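Local coordinates for NOL1/NOP2/sun family protein (PDB 3M4X) that probably transfers a methyl group from S-adenosylmethionine to a cytosine base of ribosomal RNA, at residues G154-I159 against A391-E396; K211-I216 against E243-W248; L249-P254 against G274-L279; F337-T342 against T370-G375. All blocks are in the same frame, centred on the assembly; numbering follows the deposited sequence.

Contact 1. Residues G154-I159 against A391-E396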
loop_
_atom_site.group_PDB
_atom_site.type_symbol
_atom_site.label_atom_id
_atom_site.label_comp_id
_atom_site.label_asym_id
_atom_site.label_seq_id
_atom_site.Cartn_x
_atom_site.Cartn_y
_atom_site.Cartn_z
ATOM N N GLY A 154 8.052 0.981 6.242
ATOM C CA GLY A 154 8.538 2.124 6.998
ATOM C C GLY A 154 7.622 3.337 7.011
ATOM O O GLY A 154 8.075 4.467 7.176
ATOM N N VAL A 155 6.323 3.108 6.865
ATOM C CA VAL A 155 5.357 4.211 6.815
ATOM C C VAL A 155 5.038 4.674 8.219
ATOM O O VAL A 155 4.638 3.879 9.063
ATOM C CB VAL A 155 4.057 3.764 6.140
ATOM C CG1 VAL A 155 3.036 4.928 6.066
ATOM C CG2 VAL A 155 4.363 3.190 4.766
ATOM N N SER A 156 5.202 5.965 8.463
ATOM C CA SER A 156 5.013 6.504 9.803
ATOM C C SER A 156 3.724 7.303 9.976
ATOM O O SER A 156 3.371 7.636 11.091
ATOM C CB SER A 156 6.215 7.366 10.197
ATOM O OG SER A 156 6.442 8.371 9.226
ATOM N N ASN A 157 3.014 7.595 8.884
ATOM C CA ASN A 157 1.823 8.446 8.956
ATOM C C ASN A 157 0.513 7.735 8.564
ATOM O O ASN A 157 -0.435 8.372 8.097
ATOM C CB ASN A 157 2.006 9.702 8.089
ATOM C CG ASN A 157 2.141 9.373 6.609
ATOM O OD1 ASN A 157 2.477 8.245 6.248
ATOM N ND2 ASN A 157 1.879 10.357 5.746
ATOM N N ALA A 158 0.457 6.422 8.767
ATOM C CA ALA A 158 -0.712 5.658 8.355
ATOM C C ALA A 158 -1.566 5.199 9.534
ATOM O O ALA A 158 -1.049 4.871 10.602
ATOM C CB ALA A 158 -0.297 4.460 7.503
ATOM N N ILE A 159 -2.879 5.202 9.330
ATOM C CA ILE A 159 -3.804 4.530 10.231
ATOM C C ILE A 159 -4.378 3.352 9.469
ATOM O O ILE A 159 -5.004 3.538 8.442
ATOM C CB ILE A 159 -4.976 5.433 10.621
ATOM C CG1 ILE A 159 -4.469 6.725 11.260
ATOM C CG2 ILE A 159 -5.900 4.703 11.564
ATOM C CD1 ILE A 159 -3.677 6.498 12.502
ATOM N N ALA A 391 11.531 2.699 10.172
ATOM C CA ALA A 391 11.133 4.049 9.735
ATOM C C ALA A 391 12.266 5.054 9.880
ATOM O O ALA A 391 12.067 6.257 9.704
ATOM C CB ALA A 391 9.924 4.527 10.517
ATOM N N THR A 392 13.460 4.571 10.204
ATOM C CA THR A 392 14.595 5.468 10.379
ATOM C C THR A 392 15.009 5.979 9.018
ATOM O O THR A 392 15.178 5.194 8.093
ATOM C CB THR A 392 15.817 4.751 10.995
ATOM O OG1 THR A 392 15.455 4.171 12.248
ATOM C CG2 THR A 392 16.957 5.739 11.212
ATOM N N LYS A 393 15.192 7.288 8.896
ATOM C CA LYS A 393 15.650 7.845 7.632
ATOM C C LYS A 393 17.065 8.423 7.713
ATOM O O LYS A 393 17.773 8.487 6.723
ATOM C CB LYS A 393 14.658 8.894 7.110
ATOM C CG LYS A 393 13.612 9.341 8.125
ATOM C CD LYS A 393 12.282 9.656 7.448
ATOM C CE LYS A 393 11.296 10.296 8.424
ATOM N NZ LYS A 393 10.011 10.660 7.755
ATOM N N LYS A 394 17.468 8.832 8.903
ATOM C CA LYS A 394 18.694 9.586 9.092
ATOM C C LYS A 394 19.624 8.771 9.979
ATOM O O LYS A 394 19.515 8.763 11.202
ATOM C CB LYS A 394 18.384 10.946 9.729
ATOM C CG LYS A 394 17.665 10.858 11.094
ATOM C CD LYS A 394 16.276 10.213 10.996
ATOM C CE LYS A 394 15.926 9.434 12.263
ATOM N NZ LYS A 394 14.563 8.813 12.202
ATOM N N ILE A 395 20.532 8.062 9.347
ATOM C CA ILE A 395 21.351 7.101 10.062
ATOM C C ILE A 395 22.561 7.751 10.766
ATOM O O ILE A 395 23.134 7.187 11.692
ATOM C CB ILE A 395 21.737 5.957 9.103
ATOM C CG1 ILE A 395 20.858 4.738 9.376
ATOM C CG2 ILE A 395 23.199 5.627 9.182
ATOM C CD1 ILE A 395 21.166 3.575 8.470
ATOM N N GLU A 396 22.916 8.956 10.342
ATOM C CA GLU A 396 24.027 9.686 10.954
ATOM C C GLU A 396 23.711 10.137 12.377
ATOM O O GLU A 396 24.615 10.418 13.157
ATOM C CB GLU A 396 24.421 10.905 10.111
ATOM C CG GLU A 396 23.274 11.866 9.808
ATOM C CD GLU A 396 22.601 11.569 8.468
ATOM O OE1 GLU A 396 22.235 10.396 8.201
ATOM O OE2 GLU A 396 22.444 12.519 7.673
HETATM O O HOH W 1 10.177 6.362 6.908
#

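Contact 2. Residues K211-I216 against E243-W248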
loop_
_atom_site.group_PDB
_atom_site.type_symbol
_atom_site.label_atom_id
_atom_site.label_comp_id
_atom_site.label_asym_id
_atom_site.label_seq_id
_atom_site.Cartn_x
_atom_site.Cartn_y
_atom_site.Cartn_z
ATOM N N LYS A 211 -23.064 -3.904 -9.063
ATOM C CA LYS A 211 -23.897 -3.422 -7.955
ATOM C C LYS A 211 -23.082 -3.210 -6.680
ATOM O O LYS A 211 -23.320 -2.262 -5.932
ATOM C CB LYS A 211 -25.062 -4.384 -7.672
ATOM C CG LYS A 211 -25.924 -4.680 -8.878
ATOM C CD LYS A 211 -27.033 -5.695 -8.553
ATOM C CE LYS A 211 -28.233 -5.516 -9.479
ATOM N NZ LYS A 211 -29.338 -6.464 -9.156
ATOM N N ARG A 212 -22.133 -4.099 -6.416
ATOM C CA ARG A 212 -21.315 -3.954 -5.225
ATOM C C ARG A 212 -20.397 -2.745 -5.379
ATOM O O ARG A 212 -20.152 -2.000 -4.421
ATOM C CB ARG A 212 -20.514 -5.227 -4.946
ATOM C CG ARG A 212 -20.317 -5.512 -3.458
ATOM C CD ARG A 212 -19.564 -6.822 -3.217
ATOM N NE ARG A 212 -19.520 -7.184 -1.798
ATOM C CZ ARG A 212 -18.443 -7.659 -1.171
ATOM N NH1 ARG A 212 -17.305 -7.836 -1.832
ATOM N NH2 ARG A 212 -18.503 -7.958 0.122
ATOM N N GLN A 213 -19.913 -2.534 -6.595
ATOM C CA GLN A 213 -19.054 -1.392 -6.864
ATOM C C GLN A 213 -19.788 -0.095 -6.538
ATOM O O GLN A 213 -19.226 0.818 -5.929
ATOM C CB GLN A 213 -18.556 -1.419 -8.317
ATOM C CG GLN A 213 -17.306 -2.277 -8.485
ATOM C CD GLN A 213 -17.340 -3.169 -9.709
ATOM O OE1 GLN A 213 -16.712 -4.230 -9.736
ATOM N NE2 GLN A 213 -18.073 -2.750 -10.725
ATOM N N GLN A 214 -21.057 -0.038 -6.927
ATOM C CA GLN A 214 -21.878 1.138 -6.704
ATOM C C GLN A 214 -22.072 1.402 -5.224
ATOM O O GLN A 214 -22.050 2.539 -4.784
ATOM C CB GLN A 214 -23.228 0.966 -7.400
ATOM C CG GLN A 214 -23.129 1.021 -8.915
ATOM C CD GLN A 214 -24.450 0.708 -9.611
ATOM O OE1 GLN A 214 -24.647 1.057 -10.773
ATOM N NE2 GLN A 214 -25.351 0.047 -8.902
ATOM N N GLU A 215 -22.256 0.341 -4.452
ATOM C CA GLU A 215 -22.420 0.478 -3.010
ATOM C C GLU A 215 -21.155 1.006 -2.325
ATOM O O GLU A 215 -21.224 1.872 -1.446
ATOM C CB GLU A 215 -22.840 -0.862 -2.397
ATOM C CG GLU A 215 -24.252 -1.288 -2.785
ATOM C CD GLU A 215 -24.416 -2.792 -2.885
ATOM O OE1 GLU A 215 -23.707 -3.521 -2.158
ATOM O OE2 GLU A 215 -25.261 -3.244 -3.693
ATOM N N ILE A 216 -20.006 0.469 -2.723
ATOM C CA ILE A 216 -18.744 0.887 -2.163
ATOM C C ILE A 216 -18.518 2.360 -2.482
ATOM O O ILE A 216 -18.177 3.151 -1.595
ATOM C CB ILE A 216 -17.581 0.013 -2.686
ATOM C CG1 ILE A 216 -17.757 -1.428 -2.210
ATOM C CG2 ILE A 216 -16.227 0.547 -2.207
ATOM C CD1 ILE A 216 -16.740 -2.387 -2.765
ATOM N N GLU A 243 -16.409 1.224 -17.682
ATOM C CA GLU A 243 -17.059 2.395 -18.286
ATOM C C GLU A 243 -18.476 2.641 -17.760
ATOM O O GLU A 243 -18.924 3.784 -17.702
ATOM C CB GLU A 243 -17.121 2.298 -19.818
ATOM C CG GLU A 243 -15.792 2.413 -20.541
ATOM C CD GLU A 243 -15.066 1.075 -20.668
ATOM O OE1 GLU A 243 -15.544 0.084 -20.079
ATOM O OE2 GLU A 243 -14.013 1.019 -21.350
ATOM N N GLU A 244 -19.198 1.581 -17.409
ATOM C CA GLU A 244 -20.577 1.763 -16.963
ATOM C C GLU A 244 -20.606 2.309 -15.537
ATOM O O GLU A 244 -21.459 3.125 -15.213
ATOM C CB GLU A 244 -21.415 0.488 -17.110
ATOM C CG GLU A 244 -21.718 0.131 -18.568
ATOM C CD GLU A 244 -22.637 -1.089 -18.719
ATOM O OE1 GLU A 244 -23.409 -1.377 -17.784
ATOM O OE2 GLU A 244 -22.588 -1.755 -19.777
ATOM N N ILE A 245 -19.655 1.873 -14.709
ATOM C CA ILE A 245 -19.461 2.441 -13.374
ATOM C C ILE A 245 -19.096 3.936 -13.415
ATOM O O ILE A 245 -19.659 4.738 -12.668
ATOM C CB ILE A 245 -18.385 1.668 -12.584
ATOM C CG1 ILE A 245 -18.965 0.358 -12.051
ATOM C CG2 ILE A 245 -17.872 2.507 -11.414
ATOM C CD1 ILE A 245 -20.221 0.540 -11.203
ATOM N N ILE A 246 -18.163 4.309 -14.292
ATOM C CA ILE A 246 -17.814 5.718 -14.468
ATOM C C ILE A 246 -18.982 6.581 -14.987
ATOM O O ILE A 246 -19.139 7.732 -14.582
ATOM C CB ILE A 246 -16.592 5.898 -15.385
ATOM C CG1 ILE A 246 -15.449 4.983 -14.938
ATOM C CG2 ILE A 246 -16.136 7.350 -15.366
ATOM C CD1 ILE A 246 -15.026 5.226 -13.511
ATOM N N SER A 247 -19.794 6.029 -15.886
ATOM C CA SER A 247 -20.972 6.737 -16.380
ATOM C C SER A 247 -21.930 6.961 -15.230
ATOM O O SER A 247 -22.413 8.057 -15.013
ATOM C CB SER A 247 -21.681 5.910 -17.466
ATOM O OG SER A 247 -20.792 5.607 -18.520
ATOM N N TRP A 248 -22.217 5.884 -14.514
ATOM C CA TRP A 248 -23.062 5.932 -13.342
ATOM C C TRP A 248 -22.588 7.005 -12.350
ATOM O O TRP A 248 -23.398 7.782 -11.836
ATOM C CB TRP A 248 -23.096 4.553 -12.681
ATOM C CG TRP A 248 -23.910 4.521 -11.422
ATOM C CD1 TRP A 248 -25.266 4.385 -11.326
ATOM C CD2 TRP A 248 -23.418 4.623 -10.077
ATOM N NE1 TRP A 248 -25.647 4.396 -10.009
ATOM C CE2 TRP A 248 -24.535 4.543 -9.219
ATOM C CE3 TRP A 248 -22.140 4.776 -9.516
ATOM C CZ2 TRP A 248 -24.417 4.598 -7.832
ATOM C CZ3 TRP A 248 -22.022 4.835 -8.139
ATOM C CH2 TRP A 248 -23.158 4.755 -7.311
#

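Contact 3. Residues L249-P254 against G274-L279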
loop_
_atom_site.group_PDB
_atom_site.type_symbol
_atom_site.label_atom_id
_atom_site.label_comp_id
_atom_site.label_asym_id
_atom_site.label_seq_id
_atom_site.Cartn_x
_atom_site.Cartn_y
_atom_site.Cartn_z
ATOM N N LEU A 249 -21.281 7.056 -12.091
ATOM C CA LEU A 249 -20.718 8.110 -11.236
ATOM C C LEU A 249 -21.025 9.504 -11.778
ATOM O O LEU A 249 -21.486 10.375 -11.042
ATOM C CB LEU A 249 -19.200 7.953 -11.076
ATOM C CG LEU A 249 -18.690 6.910 -10.080
ATOM C CD1 LEU A 249 -17.154 6.780 -10.128
ATOM C CD2 LEU A 249 -19.158 7.281 -8.695
ATOM N N VAL A 250 -20.748 9.711 -13.064
ATOM C CA VAL A 250 -20.946 11.011 -13.703
ATOM C C VAL A 250 -22.426 11.413 -13.775
ATOM O O VAL A 250 -22.764 12.598 -13.726
ATOM C CB VAL A 250 -20.344 11.033 -15.128
ATOM C CG1 VAL A 250 -20.781 12.289 -15.892
ATOM C CG2 VAL A 250 -18.832 10.928 -15.067
ATOM N N GLU A 251 -23.305 10.425 -13.875
ATOM C CA GLU A 251 -24.731 10.715 -13.956
ATOM C C GLU A 251 -25.346 11.038 -12.605
ATOM O O GLU A 251 -26.304 11.809 -12.519
ATOM C CB GLU A 251 -25.478 9.557 -14.624
ATOM C CG GLU A 251 -25.257 9.527 -16.127
ATOM C CD GLU A 251 -25.563 8.183 -16.754
ATOM O OE1 GLU A 251 -25.849 7.219 -16.012
ATOM O OE2 GLU A 251 -25.496 8.089 -17.997
ATOM N N ASN A 252 -24.791 10.464 -11.546
ATOM C CA ASN A 252 -25.435 10.564 -10.249
ATOM C C ASN A 252 -24.707 11.452 -9.243
ATOM O O ASN A 252 -25.197 11.670 -8.131
ATOM C CB ASN A 252 -25.703 9.173 -9.681
ATOM C CG ASN A 252 -26.707 8.395 -10.516
ATOM O OD1 ASN A 252 -26.329 7.532 -11.310
ATOM N ND2 ASN A 252 -27.994 8.717 -10.359
ATOM N N TYR A 253 -23.551 11.973 -9.643
ATOM C CA TYR A 253 -22.758 12.814 -8.756
ATOM C C TYR A 253 -22.090 13.973 -9.475
ATOM O O TYR A 253 -21.752 13.876 -10.662
ATOM C CB TYR A 253 -21.690 11.983 -8.066
ATOM C CG TYR A 253 -22.236 10.875 -7.219
ATOM C CD1 TYR A 253 -22.444 9.615 -7.750
ATOM C CD2 TYR A 253 -22.540 11.086 -5.884
ATOM C CE1 TYR A 253 -22.936 8.591 -6.969
ATOM C CE2 TYR A 253 -23.039 10.068 -5.091
ATOM C CZ TYR A 253 -23.230 8.819 -5.637
ATOM O OH TYR A 253 -23.714 7.795 -4.854
ATOM N N PRO A 254 -21.889 15.083 -8.754
ATOM C CA PRO A 254 -21.172 16.216 -9.354
ATOM C C PRO A 254 -19.675 15.907 -9.489
ATOM O O PRO A 254 -18.850 16.523 -8.811
ATOM C CB PRO A 254 -21.401 17.356 -8.344
ATOM C CG PRO A 254 -21.708 16.674 -7.040
ATOM C CD PRO A 254 -22.392 15.375 -7.396
ATOM N N GLY A 274 -19.825 3.085 -22.551
ATOM C CA GLY A 274 -20.407 3.881 -21.477
ATOM C C GLY A 274 -21.588 4.702 -21.952
ATOM O O GLY A 274 -22.135 4.440 -23.029
ATOM N N SER A 275 -21.989 5.696 -21.163
ATOM C CA SER A 275 -23.073 6.581 -21.572
ATOM C C SER A 275 -22.818 8.052 -21.280
ATOM O O SER A 275 -23.754 8.839 -21.264
ATOM C CB SER A 275 -24.408 6.148 -20.956
ATOM O OG SER A 275 -24.380 6.182 -19.546
ATOM N N VAL A 276 -21.561 8.429 -21.058
ATOM C CA VAL A 276 -21.237 9.834 -20.829
ATOM C C VAL A 276 -19.989 10.206 -21.607
ATOM O O VAL A 276 -19.276 9.332 -22.068
ATOM C CB VAL A 276 -21.023 10.153 -19.322
ATOM C CG1 VAL A 276 -22.240 9.739 -18.522
ATOM C CG2 VAL A 276 -19.753 9.455 -18.792
ATOM N N ALA A 277 -19.729 11.501 -21.737
ATOM C CA ALA A 277 -18.544 11.983 -22.429
ATOM C C ALA A 277 -17.293 11.711 -21.600
ATOM O O ALA A 277 -17.385 11.380 -20.420
ATOM C CB ALA A 277 -18.676 13.482 -22.696
ATOM N N GLY A 278 -16.130 11.851 -22.230
ATOM C CA GLY A 278 -14.843 11.838 -21.548
ATOM C C GLY A 278 -14.231 10.496 -21.197
ATOM O O GLY A 278 -13.155 10.437 -20.603
ATOM N N LEU A 279 -14.919 9.417 -21.544
ATOM C CA LEU A 279 -14.474 8.071 -21.200
ATOM C C LEU A 279 -13.082 7.708 -21.757
ATOM O O LEU A 279 -12.377 6.858 -21.213
ATOM C CB LEU A 279 -15.520 7.060 -21.666
ATOM C CG LEU A 279 -16.478 6.466 -20.621
ATOM C CD1 LEU A 279 -16.370 7.121 -19.258
ATOM C CD2 LEU A 279 -17.926 6.449 -21.113
#

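Contact 4. Residues F337-T342 against T370-G375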
loop_
_atom_site.group_PDB
_atom_site.type_symbol
_atom_site.label_atom_id
_atom_site.label_comp_id
_atom_site.label_asym_id
_atom_site.label_seq_id
_atom_site.Cartn_x
_atom_site.Cartn_y
_atom_site.Cartn_z
ATOM N N PHE A 337 18.970 8.207 22.021
ATOM C CA PHE A 337 18.800 7.672 20.681
ATOM C C PHE A 337 18.538 8.801 19.683
ATOM O O PHE A 337 18.530 8.576 18.475
ATOM C CB PHE A 337 17.713 6.593 20.652
ATOM C CG PHE A 337 17.550 5.922 19.311
ATOM C CD1 PHE A 337 18.348 4.841 18.959
ATOM C CD2 PHE A 337 16.597 6.374 18.410
ATOM C CE1 PHE A 337 18.202 4.233 17.737
ATOM C CE2 PHE A 337 16.442 5.768 17.184
ATOM C CZ PHE A 337 17.245 4.691 16.842
ATOM N N HIS A 338 18.365 10.019 20.194
ATOM C CA HIS A 338 18.211 11.215 19.353
ATOM C C HIS A 338 17.082 11.119 18.332
ATOM O O HIS A 338 17.264 11.443 17.156
ATOM C CB HIS A 338 19.529 11.600 18.655
ATOM C CG HIS A 338 20.643 11.906 19.606
ATOM N ND1 HIS A 338 20.934 13.188 20.022
ATOM C CD2 HIS A 338 21.511 11.093 20.251
ATOM C CE1 HIS A 338 21.943 13.150 20.876
ATOM N NE2 HIS A 338 22.307 11.890 21.036
ATOM N N TYR A 339 15.917 10.679 18.797
ATOM C CA TYR A 339 14.679 10.783 18.026
ATOM C C TYR A 339 13.697 11.697 18.765
ATOM O O TYR A 339 13.532 11.583 19.978
ATOM C CB TYR A 339 14.047 9.401 17.817
ATOM C CG TYR A 339 12.691 9.440 17.139
ATOM C CD1 TYR A 339 12.578 9.292 15.759
ATOM C CD2 TYR A 339 11.526 9.636 17.876
ATOM C CE1 TYR A 339 11.346 9.335 15.138
ATOM C CE2 TYR A 339 10.290 9.680 17.260
ATOM C CZ TYR A 339 10.206 9.531 15.893
ATOM O OH TYR A 339 8.982 9.573 15.272
ATOM N N GLU A 340 13.052 12.599 18.035
ATOM C CA GLU A 340 12.028 13.453 18.622
ATOM C C GLU A 340 10.698 13.308 17.876
ATOM O O GLU A 340 10.644 13.432 16.653
ATOM C CB GLU A 340 12.490 14.909 18.623
ATOM C CG GLU A 340 11.546 15.870 19.327
ATOM C CD GLU A 340 12.240 17.155 19.766
ATOM O OE1 GLU A 340 13.319 17.482 19.217
ATOM O OE2 GLU A 340 11.708 17.836 20.668
ATOM N N ALA A 341 9.631 13.054 18.627
ATOM C CA ALA A 341 8.312 12.781 18.053
ATOM C C ALA A 341 7.703 14.009 17.394
ATOM O O ALA A 341 7.910 15.129 17.848
ATOM C CB ALA A 341 7.381 12.252 19.130
ATOM N N THR A 342 6.944 13.791 16.325
ATOM C CA THR A 342 6.243 14.875 15.639
ATOM C C THR A 342 4.722 14.867 15.889
ATOM O O THR A 342 4.114 15.921 16.062
ATOM C CB THR A 342 6.545 14.878 14.119
ATOM O OG1 THR A 342 7.549 15.857 13.837
ATOM C CG2 THR A 342 5.296 15.212 13.306
ATOM N N THR A 370 -1.985 2.443 14.504
ATOM C CA THR A 370 -2.277 3.849 14.772
ATOM C C THR A 370 -1.042 4.729 14.649
ATOM O O THR A 370 -0.493 5.182 15.652
ATOM C CB THR A 370 -2.880 4.019 16.189
ATOM O OG1 THR A 370 -4.055 3.211 16.309
ATOM C CG2 THR A 370 -3.254 5.457 16.444
ATOM N N GLY A 371 -0.599 4.977 13.420
ATOM C CA GLY A 371 0.584 5.796 13.207
ATOM C C GLY A 371 1.881 5.013 13.362
ATOM O O GLY A 371 1.999 3.877 12.898
ATOM N N LEU A 372 2.865 5.617 14.014
ATOM C CA LEU A 372 4.145 4.951 14.185
ATOM C C LEU A 372 4.230 4.312 15.558
ATOM O O LEU A 372 4.136 4.991 16.585
ATOM C CB LEU A 372 5.318 5.915 13.965
ATOM C CG LEU A 372 6.720 5.285 14.095
ATOM C CD1 LEU A 372 6.969 4.235 12.998
ATOM C CD2 LEU A 372 7.835 6.350 14.106
ATOM N N HIS A 373 4.402 2.997 15.563
ATOM C CA HIS A 373 4.639 2.253 16.788
ATOM C C HIS A 373 6.081 2.487 17.257
ATOM O O HIS A 373 7.030 2.026 16.622
ATOM C CB HIS A 373 4.400 0.766 16.522
ATOM C CG HIS A 373 4.655 -0.108 17.703
ATOM N ND1 HIS A 373 4.444 0.312 19.000
ATOM C CD2 HIS A 373 5.100 -1.383 17.791
ATOM C CE1 HIS A 373 4.751 -0.664 19.833
ATOM N NE2 HIS A 373 5.152 -1.705 19.122
ATOM N N LEU A 374 6.246 3.203 18.368
ATOM C CA LEU A 374 7.576 3.602 18.831
ATOM C C LEU A 374 8.258 2.524 19.675
ATOM O O LEU A 374 9.478 2.350 19.605
ATOM C CB LEU A 374 7.501 4.912 19.619
ATOM C CG LEU A 374 7.097 6.154 18.817
ATOM C CD1 LEU A 374 6.867 7.337 19.728
ATOM C CD2 LEU A 374 8.134 6.498 17.761
ATOM N N GLY A 375 7.468 1.815 20.475
ATOM C CA GLY A 375 7.982 0.746 21.310
ATOM C C GLY A 375 7.002 0.337 22.401
ATOM O O GLY A 375 5.861 0.811 22.434
#

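Contact 1. Residues G154-I159 against A391-E396
G154 meets A391 where a Schellman motif ends helix 140-153 of the Rossmann-like methyltransferase fold, and the neighbouring S156 faces K393 across the same seam. The two backbones come close only at this corner, with G154 CA 4.2 Å from A391 CA. Positive phi at G154 turns the chain out of the helix toward strand 158-161 and presents its carbonyl to the other segment. The A391 CB faces the other segment and passes alongside that carbonyl, 3.8 Å from G154 O; this is a van der Waals contact, and no direct hydrogen bond joins the segments. S156 also points its CB across the gap. K393 carries its end nearer the other segment than its CB: with chi1 at 13° its CG nearly eclipses the backbone N, and the nearly straight outer part of the chain brings the ammonium toward the serine. S156 OG and K393 NZ stay 4.5 Å apart, too far for a hydrogen bond, so the pair is a loose polar approach at the surface. S156 and A391 both rest on L372, while T392 turns the other way and packs on L427 of strand 426-430. The contact therefore joins the turn after a helix of the methyltransferase domain to the loop that follows helix 386-390 in the C-terminal part of the protein. A water sits in the corner, beside the lysine chain, 3.9 Å from K393 CD. This water lies 2.8 Å from G154 O and reaches A391 O only weakly, at 3.4 Å.

Contact 2. Residues K211-I216 against E243-W248
I245 and W248 of helix 243-252 pack against Q213 and Q214 of helix 205-222 as neighbouring helices of the Rossmann-like methyltransferase fold; helix 205-222 belongs to a beta-alpha-beta crossover between parallel strands 176-182 and 228-234. The segment axes approach to 10.6 Å and cross at -38°, running broadly the same way. Two places are closely packed. In the first, I245 reaches between Q213 and Q214 with its CD1 methyl, which lies 3.7 Å from Q214 CG and 3.9 Å from Q213 CB. Y232 of strand 228-234 touches both Q213 and I245, closing this side against the sheet. The second is a stack on the indole. W248 holds its ring anti to the backbone N (chi1 178°), which lays it flat along Q214. Q214 CG sits over the face of the six-membered ring in a CH-pi contact, 3.7 Å from the centroid. Farther out, the extended glutamine brings its amide over the indole, the two planes 27° apart. Its OE1 lies above the five-membered ring, 3.4 Å from W248 CD1, and takes no hydrogen bond from the indole. The solvent side is left to K211 and E215, whose CB atoms turn away on the exposed surface of their helix. At the far end of the indole, W248 CH2 comes 3.5 Å from the backbone oxygen Q214 O.

Contact 3. Residues L249-P254 against G274-L279
E251 and V250, on the last turn of helix 243-252, receive S275 and V276 from the loop that runs between strands 267-268 and 283-285. E251 can be followed outward from the helix. Its CB points at the loop but makes no close approach there; touching begins one carbon later. CG lies beside the backbone N, anti to the carbonyl carbon (chi1 -75°), and meets V276 CG1 at 3.9 Å. The chain is extended beyond this point, and CD passes the same methyl at 4.1 Å from V276 CG1. Of the two oxygens, OE2 does the work: S275 OG donates to E251 OE2 at 2.7 Å, arriving on the syn side but 32° out of the carboxylate plane. E251 OE2 also touches V276 CG1 at 3.7 Å, so one valine methyl accompanies the glutamate from CG to its tip. Beside it the two valines cross at a slant, V250 CG1 against V276 CG1 at 3.9 Å, while V276 CG2 turns toward V250 CB. The loop is tied to this helix at further points: S275 N bonds to S247 OG, and L279 packs on E243, I246 and S247. The contact thus lays an irregular connection of the methyltransferase domain along the C-terminal end of one of its helices. A short hydroxyl-to-carboxylate bond near solvent, set beside a pair of valines in contact, holds glutamate and serine together without an opposite charge; it would be expected to stabilise the carboxylate in its ionised form.

Contact 4. Residues F337-T342 against T370-G375
The Y339 ring points its hydroxyl end at strand 372-378, where L372 and L374 each set one methyl obliquely against it. L374 CD2 comes to 3.9 Å from Y339 CE2, its side chain crossing the tyrosine at about a right angle. L372 comes from the opposite direction to the tyrosine, and its CD2 meets the phenolic oxygen, 3.6 Å from Y339 OH. The same oxygen lies 4.0 Å from L374 CD2, so both leucine methyls border it. W330 of helix 324-336 and L388 of helix 386-390 also touch the tyrosine side chain, so two helices and the strand contribute neighbours. Y339 stands just beyond a Schellman motif: H338, with positive phi, is its C-prime residue and turns the chain out of helix 324-336. From there the tyrosine holds CG anti to its own N (chi1 175°) and reaches inward. L372 and L374, two residues apart, project from one side of their strand; the intervening H373 turns its ring elsewhere, against H351 and W353. Here the helix-to-strand connection is packed onto the antiparallel sheet 344-384 of the first C-terminal domain. The phenol is amphipathic in use. Its ring carbons and the leucine methyls form an apolar contact, while Y339 OH is hydrogen-bonded to E354 OE1 on the adjacent strand 351-355. Since T342 N bonds to E354 OE2, both carboxylate oxygens are engaged by this connection, which is consistent with an ionised glutamate held at the border of a largely apolar cluster.

Overall arrangement
From the N terminus, the chain first lays down 154-159, which waits for 391-396 until contact 1 closes across 231 intervening residues. The other three contacts nest inside that long loop and follow one another in series without crossing. Contact 2 closes first, then contact 3; both use helix 243-252 of the methyltransferase domain, and W248 CH2 touches Y253 CE1 at 3.9 Å between them. Contact 4 closes about 41 Å from contact 2 between centres, on the opposite side of the chain's centre. Contact 1, with a probable hydrogen bond between A158 O and G371 N (2.9 Å) beside it, ties the methyltransferase domain to the C-terminal part, while contact 4 lies just inside the latter.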